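Local coordinates for amidohydrolase family protein (Acinetobacter baumannii, PDB 4I6K) that probably hydrolyses the lactone ring of 2-pyrone-4,6-dicarboxylic acid, as a member of the amidohydrolase family, at residues I59-E64 / T259-I264; L243-D248 / L279-N284; A32-T37 / A53-F58; D179-V184 / I209-F214. One frame throughout, in Å; residues are numbered along the deposited sequence.

Interaction 1: residues I59-E64 / T259-I264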
# COMPACT_ATOMS: atom_id res chain seq x y z
N ILE A 59 13.21 -9.11 -6.52
CA ILE A 59 14.06 -8.36 -7.45
C ILE A 59 14.10 -9.09 -8.79
O ILE A 59 14.25 -8.46 -9.84
CB ILE A 59 15.51 -8.17 -6.93
CG1 ILE A 59 15.67 -6.81 -6.23
CG2 ILE A 59 16.48 -8.17 -8.09
CD1 ILE A 59 14.74 -6.59 -5.09
N SER A 60 13.95 -10.41 -8.75
CA SER A 60 13.96 -11.18 -9.99
C SER A 60 12.75 -10.87 -10.87
O SER A 60 12.86 -10.82 -12.09
CB SER A 60 14.01 -12.67 -9.69
OG SER A 60 14.10 -13.39 -10.90
N HIS A 61 11.59 -10.67 -10.25
CA HIS A 61 10.40 -10.27 -11.00
C HIS A 61 10.49 -8.85 -11.55
O HIS A 61 10.02 -8.57 -12.65
CB HIS A 61 9.15 -10.42 -10.14
CG HIS A 61 8.79 -11.84 -9.85
ND1 HIS A 61 8.91 -12.40 -8.59
CD2 HIS A 61 8.34 -12.83 -10.66
CE1 HIS A 61 8.52 -13.66 -8.63
NE2 HIS A 61 8.17 -13.95 -9.87
N LEU A 62 11.09 -7.94 -10.76
CA LEU A 62 11.30 -6.57 -11.21
C LEU A 62 12.18 -6.56 -12.45
O LEU A 62 11.87 -5.90 -13.44
CB LEU A 62 11.96 -5.73 -10.10
CG LEU A 62 11.18 -5.54 -8.79
CD1 LEU A 62 11.87 -4.48 -7.93
CD2 LEU A 62 9.75 -5.14 -9.08
N ASP A 63 13.29 -7.29 -12.38
CA ASP A 63 14.22 -7.43 -13.51
C ASP A 63 13.52 -7.97 -14.75
O ASP A 63 13.61 -7.37 -15.83
CB ASP A 63 15.37 -8.34 -13.12
CG ASP A 63 16.23 -7.74 -12.04
OD1 ASP A 63 17.02 -8.47 -11.40
OD2 ASP A 63 16.11 -6.51 -11.82
N GLU A 64 12.80 -9.07 -14.60
CA GLU A 64 12.09 -9.70 -15.71
C GLU A 64 11.07 -8.79 -16.40
O GLU A 64 10.62 -9.09 -17.51
CB GLU A 64 11.39 -10.99 -15.26
CG GLU A 64 12.32 -12.00 -14.60
CD GLU A 64 11.67 -13.35 -14.37
OE1 GLU A 64 12.39 -14.37 -14.41
OE2 GLU A 64 10.43 -13.40 -14.14
N THR A 259 -0.20 -14.80 -10.39
CA THR A 259 1.23 -14.65 -10.58
C THR A 259 1.58 -13.18 -10.76
O THR A 259 0.70 -12.33 -11.00
CB THR A 259 1.72 -15.38 -11.85
OG1 THR A 259 1.08 -14.79 -13.00
CG2 THR A 259 1.39 -16.86 -11.79
N TYR A 260 2.87 -12.88 -10.68
CA TYR A 260 3.33 -11.55 -11.01
C TYR A 260 2.82 -11.16 -12.39
O TYR A 260 2.29 -10.06 -12.57
CB TYR A 260 4.85 -11.47 -10.97
CG TYR A 260 5.33 -10.08 -10.68
CD1 TYR A 260 5.45 -9.64 -9.37
CD2 TYR A 260 5.64 -9.21 -11.71
CE1 TYR A 260 5.87 -8.36 -9.10
CE2 TYR A 260 6.06 -7.92 -11.46
CZ TYR A 260 6.18 -7.50 -10.15
OH TYR A 260 6.60 -6.21 -9.88
N GLU A 261 2.95 -12.06 -13.35
CA GLU A 261 2.51 -11.78 -14.72
C GLU A 261 1.02 -11.45 -14.78
O GLU A 261 0.59 -10.57 -15.53
CB GLU A 261 2.84 -12.94 -15.65
CG GLU A 261 4.33 -13.13 -15.87
CD GLU A 261 5.06 -13.33 -14.56
OE1 GLU A 261 4.50 -14.00 -13.67
OE2 GLU A 261 6.19 -12.80 -14.42
N ASP A 262 0.24 -12.17 -13.98
CA ASP A 262 -1.20 -11.91 -13.88
C ASP A 262 -1.48 -10.51 -13.33
O ASP A 262 -2.41 -9.83 -13.77
CB ASP A 262 -1.87 -12.96 -12.99
CG ASP A 262 -1.82 -14.34 -13.59
OD1 ASP A 262 -1.75 -14.44 -14.84
OD2 ASP A 262 -1.86 -15.32 -12.82
N ALA A 263 -0.68 -10.10 -12.35
CA ALA A 263 -0.79 -8.77 -11.80
C ALA A 263 -0.50 -7.72 -12.88
O ALA A 263 -1.32 -6.83 -13.10
CB ALA A 263 0.14 -8.59 -10.60
N ILE A 264 0.64 -7.86 -13.55
CA ILE A 264 1.01 -6.98 -14.67
C ILE A 264 -0.11 -6.90 -15.71
O ILE A 264 -0.43 -5.82 -16.20
CB ILE A 264 2.26 -7.48 -15.41
CG1 ILE A 264 3.42 -7.70 -14.44
CG2 ILE A 264 2.66 -6.50 -16.50
CD1 ILE A 264 3.87 -6.45 -13.75
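His61 sets its CB over the centre of the Tyr260 ring, and round this CH-pi contact two helices of the (beta/alpha)8 barrel, 55-64 and 260-270, come together beside the seam between the first and last strands. CB lies 3.8 Å from the centroid of the Tyr260 ring and almost on its normal. The imidazole beyond it is no true stacking partner. Its plane is within 13° of the phenol, yet the His61 and Tyr260 centroids are 5.1 Å apart, because the two side chains run antiparallel, which offsets the rings. His61 CD2 therefore ends 3.8 Å from Tyr260 CB, at the root of the phenol.

The segment axes are 11.6 Å apart at their closest and diverge by 48°, and Tyr260 spans much of the gap. Its CG stands anti to the backbone N (chi1 -154°), which sends the ring across to the helix of His61. At the far end, the hydroxyl O meets a methyl, Leu62 CD2, at 3.4 Å, and is also hydrogen-bonded to Asp29 of the first strand.

Toward the surface, Glu261 brings OE2 near the plane of the imidazole, at its edge. The same oxygen lies 4.3 Å from Glu64 OE2; its hydrogen bond to His65 would be expected to ease this meeting of like charges. Helix 260-270 opens with a capping box: Asp262 N donates to Thr259 OG1 at 2.9 Å, while Thr259 N returns a bond to Asp262 OD2 at 3.0 Å, coming from above the carboxylate plane.

Interaction 2: residues L243-D248 / L279-N284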
# COMPACT_ATOMS: atom_id res chain seq x y z
N LEU A 243 -2.29 8.47 -8.56
CA LEU A 243 -2.46 7.03 -8.65
C LEU A 243 -1.13 6.32 -8.81
O LEU A 243 -0.27 6.76 -9.56
CB LEU A 243 -3.37 6.68 -9.83
CG LEU A 243 -4.80 7.24 -9.75
CD1 LEU A 243 -5.64 6.74 -10.94
CD2 LEU A 243 -5.44 6.88 -8.41
N ILE A 244 -0.97 5.22 -8.07
CA ILE A 244 0.22 4.38 -8.23
C ILE A 244 -0.14 2.89 -8.27
O ILE A 244 -1.23 2.49 -7.83
CB ILE A 244 1.34 4.68 -7.17
CG1 ILE A 244 0.87 4.39 -5.74
CG2 ILE A 244 1.86 6.12 -7.30
CD1 ILE A 244 0.24 5.57 -5.05
N TRP A 245 0.76 2.08 -8.82
CA TRP A 245 0.50 0.65 -8.96
C TRP A 245 1.41 -0.24 -8.12
O TRP A 245 2.57 0.10 -7.86
CB TRP A 245 0.63 0.20 -10.41
CG TRP A 245 0.36 -1.26 -10.59
CD1 TRP A 245 -0.86 -1.87 -10.68
CD2 TRP A 245 1.34 -2.30 -10.67
NE1 TRP A 245 -0.70 -3.22 -10.82
CE2 TRP A 245 0.64 -3.51 -10.83
CE3 TRP A 245 2.74 -2.32 -10.64
CZ2 TRP A 245 1.30 -4.73 -10.95
CZ3 TRP A 245 3.39 -3.55 -10.77
CH2 TRP A 245 2.67 -4.73 -10.92
N GLY A 246 0.88 -1.39 -7.73
CA GLY A 246 1.67 -2.39 -7.03
C GLY A 246 1.26 -3.78 -7.44
O GLY A 246 0.08 -4.06 -7.67
N SER A 247 2.24 -4.66 -7.52
CA SER A 247 1.98 -6.06 -7.82
C SER A 247 1.21 -6.73 -6.68
O SER A 247 0.44 -7.66 -6.90
CB SER A 247 3.31 -6.81 -8.05
OG SER A 247 4.00 -7.04 -6.81
N ASP A 248 1.43 -6.25 -5.46
CA ASP A 248 1.02 -6.97 -4.26
C ASP A 248 1.51 -8.42 -4.29
O ASP A 248 0.86 -9.32 -3.75
CB ASP A 248 -0.51 -6.94 -4.12
CG ASP A 248 -0.98 -7.47 -2.78
OD1 ASP A 248 -1.58 -8.56 -2.75
OD2 ASP A 248 -0.74 -6.79 -1.76
N LEU A 279 2.43 7.67 -16.28
CA LEU A 279 2.27 8.47 -15.07
C LEU A 279 2.22 7.54 -13.87
O LEU A 279 2.90 7.77 -12.87
CB LEU A 279 0.97 9.27 -15.12
CG LEU A 279 0.90 10.57 -15.93
CD1 LEU A 279 -0.44 11.22 -15.64
CD2 LEU A 279 2.03 11.52 -15.58
N ILE A 280 1.39 6.52 -13.96
CA ILE A 280 1.19 5.58 -12.87
C ILE A 280 2.43 4.77 -12.51
O ILE A 280 2.71 4.57 -11.36
CB ILE A 280 -0.04 4.69 -13.12
CG1 ILE A 280 -1.28 5.54 -13.28
CG2 ILE A 280 -0.24 3.72 -11.99
CD1 ILE A 280 -2.54 4.82 -13.52
N LEU A 281 3.15 4.29 -13.50
CA LEU A 281 4.36 3.54 -13.23
C LEU A 281 5.59 4.38 -12.95
O LEU A 281 6.53 3.89 -12.37
CB LEU A 281 4.67 2.58 -14.37
CG LEU A 281 3.68 1.49 -14.73
CD1 LEU A 281 4.19 0.71 -15.88
CD2 LEU A 281 3.40 0.60 -13.59
N ASN A 282 5.59 5.63 -13.39
CA ASN A 282 6.80 6.42 -13.40
C ASN A 282 6.78 7.76 -12.67
O ASN A 282 7.40 7.91 -11.63
CB ASN A 282 7.20 6.62 -14.84
CG ASN A 282 8.43 7.44 -15.00
OD1 ASN A 282 8.86 7.68 -16.10
ND2 ASN A 282 8.99 7.89 -13.90
N GLN A 283 6.10 8.76 -13.21
CA GLN A 283 6.09 10.03 -12.54
C GLN A 283 5.40 10.00 -11.18
O GLN A 283 5.93 10.54 -10.23
CB GLN A 283 5.46 11.11 -13.42
CG GLN A 283 6.39 11.71 -14.44
CD GLN A 283 6.40 10.98 -15.75
OE1 GLN A 283 7.17 11.31 -16.64
NE2 GLN A 283 5.56 9.98 -15.88
N ASN A 284 4.24 9.37 -11.09
CA ASN A 284 3.46 9.47 -9.87
C ASN A 284 4.17 8.87 -8.68
O ASN A 284 4.23 9.46 -7.65
CB ASN A 284 2.08 8.81 -10.02
CG ASN A 284 1.24 9.46 -11.07
OD1 ASN A 284 1.56 10.51 -11.59
ND2 ASN A 284 0.13 8.85 -11.38
O HOH W 1 3.50 2.95 -9.40
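Ile280 wedges its two branches against Leu243 and Trp245, joining helix 274-289 to strand 243-244, the last strand of the (beta/alpha)8 barrel. CG2 stands anti to the Ile280 backbone N and comes 4.0 Å from Trp245 CB, also resting on the backbone between Ile244 and Trp245. The other branch turns to Leu243, where Ile280 CG1 lies 4.2 Å from Leu243 CB. Next along the helix, Leu281 leaves with its CB pointing off but curls CD2 back to Trp245 CE3 at 4.2 Å, approaching the indole obliquely. Phe267 of helix 260-270 packs on Ile280, Leu281 and Trp245, so the apolar cluster ties the two final helices to the strand.

One turn further along the helix, Ile244 CG2 touches Asn284 CB at 3.8 Å, and here the packing gives way to polar groups. A wider pi-type turn, in which Asn284 N reaches back to Leu279 O at 2.7 Å, belongs to this stretch of helix. A water accepts from Trp245 N and donates to Ile280 O, linking strand and helix backbones. The Asn284 amide, which also makes a weak bond to Leu240 O, takes up the carbonyl of Leu243, the first residue of the strand: ND2 donates to Leu243 O at 2.8 Å with an angle of 158°, on a lone pair in the carbonyl plane and with the acceptor nearly in the amide plane of Asn284.

Interaction 3: residues A32-T37 / A53-F58; sequences AHVFST and ATVQSF
A chi1 of 57° places CG of Phe35 between its own backbone N and carbonyl carbon, a crowded position that tucks the ring beneath Ala53. The Ala53 methyl lies over the centre of one ring face, with CB 3.8 Å from the Phe35 centroid. Phe58 takes another rotamer: CG is anti to the backbone N (chi1 177°), and the extended ring turns a face to Ala32, whose CB is 3.3 Å from Phe58 CE1. Between these aromatic contacts, Val34 sends CG1 to the turn into helix 55-64, 3.6 Å from Val55 N.

The backbones are joined by a single antiparallel bridge. Phe35 N donates to Ala53 O at 2.9 Å, and Ala53 N donates to Phe35 O at 2.7 Å. Thr54 then N-caps the helix, its OG1 accepting from Ser57 N.

The segment 32-37 leaves the first barrel strand with His33, part of the HxH pair with His31 that marks amidohydrolases. Paired backbone N-H and C=O groups satisfy each other beside apolar packing, so the join is made without side-chain hydrogen bonds between the segments, leaving the His33 imidazole to Val73 O, through ND1, and weakly, through NE2, to a citrate probably from the crystallisation liquor.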
# COMPACT_ATOMS: atom_id res chain seq x y z
N ALA A 32 4.87 -4.75 -2.51
CA ALA A 32 5.16 -6.17 -2.40
C ALA A 32 5.61 -6.45 -0.97
O ALA A 32 5.86 -5.51 -0.19
CB ALA A 32 6.22 -6.58 -3.40
N HIS A 33 5.71 -7.73 -0.63
CA HIS A 33 6.15 -8.12 0.70
C HIS A 33 7.21 -9.20 0.58
O HIS A 33 7.10 -10.07 -0.27
CB HIS A 33 4.98 -8.67 1.52
CG HIS A 33 3.77 -7.79 1.54
ND1 HIS A 33 3.63 -6.74 2.41
CD2 HIS A 33 2.61 -7.85 0.83
CE1 HIS A 33 2.45 -6.17 2.23
NE2 HIS A 33 1.81 -6.82 1.28
N VAL A 34 8.25 -9.13 1.40
CA VAL A 34 9.15 -10.27 1.54
C VAL A 34 8.96 -10.84 2.91
O VAL A 34 8.58 -10.13 3.84
CB VAL A 34 10.64 -9.90 1.39
CG1 VAL A 34 10.96 -9.50 -0.04
CG2 VAL A 34 11.01 -8.80 2.37
N PHE A 35 9.20 -12.14 3.04
CA PHE A 35 9.15 -12.83 4.33
C PHE A 35 9.62 -14.27 4.15
O PHE A 35 9.73 -14.77 3.02
CB PHE A 35 7.74 -12.79 4.94
CG PHE A 35 6.70 -13.39 4.05
CD1 PHE A 35 6.58 -14.77 3.94
CD2 PHE A 35 5.87 -12.58 3.28
CE1 PHE A 35 5.63 -15.34 3.10
CE2 PHE A 35 4.91 -13.14 2.44
CZ PHE A 35 4.79 -14.52 2.35
N SER A 36 9.91 -14.92 5.28
CA SER A 36 10.44 -16.28 5.30
C SER A 36 9.78 -17.04 6.43
O SER A 36 9.22 -16.43 7.33
CB SER A 36 11.94 -16.25 5.57
OG SER A 36 12.26 -17.22 6.55
N THR A 37 9.87 -18.36 6.41
CA THR A 37 9.23 -19.15 7.45
C THR A 37 10.05 -19.10 8.72
O THR A 37 9.59 -19.50 9.78
CB THR A 37 8.98 -20.59 7.02
OG1 THR A 37 8.80 -20.65 5.59
CG2 THR A 37 7.72 -21.11 7.69
N ALA A 53 9.24 -15.98 0.60
CA ALA A 53 9.07 -14.85 -0.32
C ALA A 53 10.29 -13.92 -0.24
O ALA A 53 10.27 -12.94 0.52
CB ALA A 53 7.77 -14.08 -0.01
N THR A 54 11.33 -14.22 -1.01
CA THR A 54 12.65 -13.60 -0.85
C THR A 54 12.84 -12.33 -1.67
O THR A 54 12.20 -12.15 -2.72
CB THR A 54 13.78 -14.57 -1.27
OG1 THR A 54 13.63 -14.90 -2.65
CG2 THR A 54 13.73 -15.83 -0.45
N VAL A 55 13.74 -11.46 -1.20
CA VAL A 55 14.07 -10.26 -1.96
C VAL A 55 14.55 -10.71 -3.31
O VAL A 55 14.22 -10.12 -4.35
CB VAL A 55 15.19 -9.46 -1.33
CG1 VAL A 55 15.09 -8.00 -1.75
CG2 VAL A 55 15.15 -9.58 0.17
N GLN A 56 15.34 -11.77 -3.27
CA GLN A 56 15.88 -12.38 -4.47
C GLN A 56 14.76 -12.63 -5.48
O GLN A 56 14.78 -12.12 -6.60
CB GLN A 56 16.59 -13.68 -4.09
CG GLN A 56 17.01 -14.55 -5.26
CD GLN A 56 18.23 -14.00 -5.96
OE1 GLN A 56 18.57 -14.42 -7.07
NE2 GLN A 56 18.90 -13.05 -5.32
N SER A 57 13.77 -13.41 -5.08
CA SER A 57 12.64 -13.68 -5.95
C SER A 57 11.98 -12.38 -6.41
O SER A 57 11.64 -12.22 -7.59
CB SER A 57 11.63 -14.59 -5.24
OG SER A 57 10.61 -14.99 -6.14
N PHE A 58 11.81 -11.44 -5.49
CA PHE A 58 11.14 -10.19 -5.81
C PHE A 58 11.93 -9.32 -6.79
O PHE A 58 11.37 -8.84 -7.78
CB PHE A 58 10.81 -9.40 -4.54
CG PHE A 58 10.19 -8.07 -4.80
CD1 PHE A 58 9.05 -7.97 -5.57
CD2 PHE A 58 10.75 -6.91 -4.29
CE1 PHE A 58 8.48 -6.73 -5.82
CE2 PHE A 58 10.18 -5.67 -4.53
CZ PHE A 58 9.05 -5.58 -5.30

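Interaction 4: residues D179-V184 / I209-F214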
# COMPACT_ATOMS: atom_id res chain seq x y z
N ASP A 179 -4.46 1.65 0.15
CA ASP A 179 -4.16 0.35 -0.44
C ASP A 179 -5.31 -0.24 -1.27
O ASP A 179 -6.47 -0.15 -0.87
CB ASP A 179 -3.81 -0.65 0.66
CG ASP A 179 -2.44 -0.42 1.26
OD1 ASP A 179 -2.19 -0.93 2.37
OD2 ASP A 179 -1.61 0.27 0.62
N HIS A 180 -4.96 -0.83 -2.41
CA HIS A 180 -5.87 -1.67 -3.21
C HIS A 180 -7.25 -1.06 -3.50
O HIS A 180 -8.28 -1.55 -3.02
CB HIS A 180 -6.03 -3.05 -2.55
CG HIS A 180 -4.75 -3.65 -2.07
ND1 HIS A 180 -3.56 -3.53 -2.77
CD2 HIS A 180 -4.46 -4.38 -0.97
CE1 HIS A 180 -2.60 -4.15 -2.10
NE2 HIS A 180 -3.12 -4.68 -1.01
N PHE A 181 -7.25 0.01 -4.30
CA PHE A 181 -8.47 0.72 -4.70
C PHE A 181 -9.38 1.14 -3.56
O PHE A 181 -10.51 1.55 -3.80
CB PHE A 181 -9.28 -0.12 -5.69
CG PHE A 181 -8.52 -0.51 -6.92
CD1 PHE A 181 -8.66 0.21 -8.10
CD2 PHE A 181 -7.67 -1.60 -6.90
CE1 PHE A 181 -7.97 -0.16 -9.24
CE2 PHE A 181 -6.97 -1.97 -8.04
CZ PHE A 181 -7.13 -1.25 -9.21
N GLY A 182 -8.89 1.05 -2.32
CA GLY A 182 -9.71 1.38 -1.15
C GLY A 182 -10.57 0.20 -0.73
O GLY A 182 -11.56 0.37 -0.01
N ARG A 183 -10.19 -0.99 -1.20
CA ARG A 183 -10.82 -2.25 -0.77
C ARG A 183 -12.34 -2.24 -0.87
O ARG A 183 -13.05 -2.58 0.08
CB ARG A 183 -10.39 -2.64 0.65
CG ARG A 183 -8.94 -3.18 0.74
CD ARG A 183 -8.73 -4.39 -0.17
NE ARG A 183 -9.59 -5.51 0.23
CZ ARG A 183 -9.25 -6.44 1.11
NH1 ARG A 183 -8.06 -6.40 1.70
NH2 ARG A 183 -10.09 -7.42 1.42
N VAL A 184 -12.83 -1.86 -2.05
CA VAL A 184 -14.26 -1.82 -2.32
C VAL A 184 -14.90 -3.08 -1.74
O VAL A 184 -14.34 -4.17 -1.88
CB VAL A 184 -14.52 -1.74 -3.84
CG1 VAL A 184 -16.01 -1.60 -4.13
CG2 VAL A 184 -13.74 -0.58 -4.46
N ILE A 209 -3.94 6.87 -4.27
CA ILE A 209 -4.56 5.55 -4.32
C ILE A 209 -3.73 4.54 -5.11
O ILE A 209 -3.26 4.84 -6.22
CB ILE A 209 -5.95 5.60 -4.93
CG1 ILE A 209 -6.82 6.58 -4.15
CG2 ILE A 209 -6.56 4.22 -4.91
CD1 ILE A 209 -8.03 7.04 -4.91
N LYS A 210 -3.56 3.36 -4.51
CA LYS A 210 -2.86 2.26 -5.16
C LYS A 210 -3.86 1.46 -5.98
O LYS A 210 -4.88 1.03 -5.45
CB LYS A 210 -2.21 1.34 -4.12
CG LYS A 210 -1.28 2.03 -3.12
CD LYS A 210 -0.06 1.16 -2.87
CE LYS A 210 0.62 1.50 -1.57
NZ LYS A 210 1.87 0.70 -1.40
N VAL A 211 -3.58 1.27 -7.27
CA VAL A 211 -4.46 0.47 -8.13
C VAL A 211 -3.96 -0.97 -8.20
O VAL A 211 -3.85 -1.56 -9.27
CB VAL A 211 -4.63 1.07 -9.56
CG1 VAL A 211 -5.39 2.40 -9.52
CG2 VAL A 211 -3.27 1.24 -10.25
N SER A 212 -3.66 -1.52 -7.04
CA SER A 212 -3.08 -2.85 -6.91
C SER A 212 -4.15 -3.76 -6.37
O SER A 212 -5.18 -3.29 -5.89
CB SER A 212 -1.94 -2.80 -5.91
OG SER A 212 -2.42 -2.34 -4.64
N GLY A 213 -3.88 -5.06 -6.41
CA GLY A 213 -4.70 -6.05 -5.70
C GLY A 213 -6.16 -6.10 -6.13
O GLY A 213 -7.04 -6.40 -5.32
N PHE A 214 -6.41 -5.82 -7.41
CA PHE A 214 -7.77 -5.91 -7.93
C PHE A 214 -8.43 -7.20 -7.46
O PHE A 214 -9.64 -7.24 -7.26
CB PHE A 214 -7.76 -5.90 -9.45
CG PHE A 214 -7.30 -7.20 -10.04
CD1 PHE A 214 -8.22 -8.20 -10.36
CD2 PHE A 214 -5.95 -7.45 -10.25
CE1 PHE A 214 -7.80 -9.40 -10.89
CE2 PHE A 214 -5.52 -8.65 -10.78
CZ PHE A 214 -6.44 -9.63 -11.11
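One face of the Phe181 ring is packed against the backbone of 209-214: Val211 CA lies 3.6 Å from the ring centroid, toward the rim, and Lys210 O stands over the same face, also toward the rim. At the edge, near the ring plane, CE2 of Phe181 meets Ser212 O at 3.1 Å. His180 instead uses its edge, where ND1 and Ser212 OG share a very short hydrogen bond of 2.5 Å. The OG reaches it because Ser212 chi1 (59°) sets the hydroxyl between its own N and carbonyl carbon. On one face of the imidazole, toward the rim, sits CB of Asp179.

Both segments lie at the C-terminal ends of adjacent parallel strands, 176-178 and 207-210, in the (beta/alpha)8 barrel, the end at which amidohydrolases keep their active site. Consistent with a pocket here, His180 NE2 is hydrogen-bonded to the citrate. The strand pairing continues into the loop with Phe181 N donating to Lys210 O at 2.8 Å, almost straight at 173°, while His180 CA makes a CH...O contact with Ser212 O at 3.2 Å.

Lys210 lies alongside Asp179 with the same heading. Asp179 OD2 touches Lys210 CE at 3.4 Å but is 4.0 Å from Lys210 NZ, too far for a salt bridge. Each charge has another partner: Asp179 OD1 pairs with Arg123, and Lys210 NZ bonds Glu154, Thr30 O and His31.

Interactions 2, 3 and 4 are buried, 4 nearest the centre of the chain, while interaction 1 is partly buried. Interactions 2 and 4 share the sheet, since strands 243-244 and 207-210 are neighbours, and Ile244 probably bonds Ile209 and Val211. Interactions 1 and 3 use successive turns of helix 55-64. Interactions 1 and 2 touch where Tyr260 packs on Ser247 and Ile264 on Trp245, setting helix 260-270 against the segment that follows the last strand. Aromatic packing recurs in interactions 1, 3 and 4; the like-charged Glu64 and Glu261 mark the surface side of 1, an amide and a water the helix-strand junction, and backbone bonds the two loops that bring His33 and His180 to citrate.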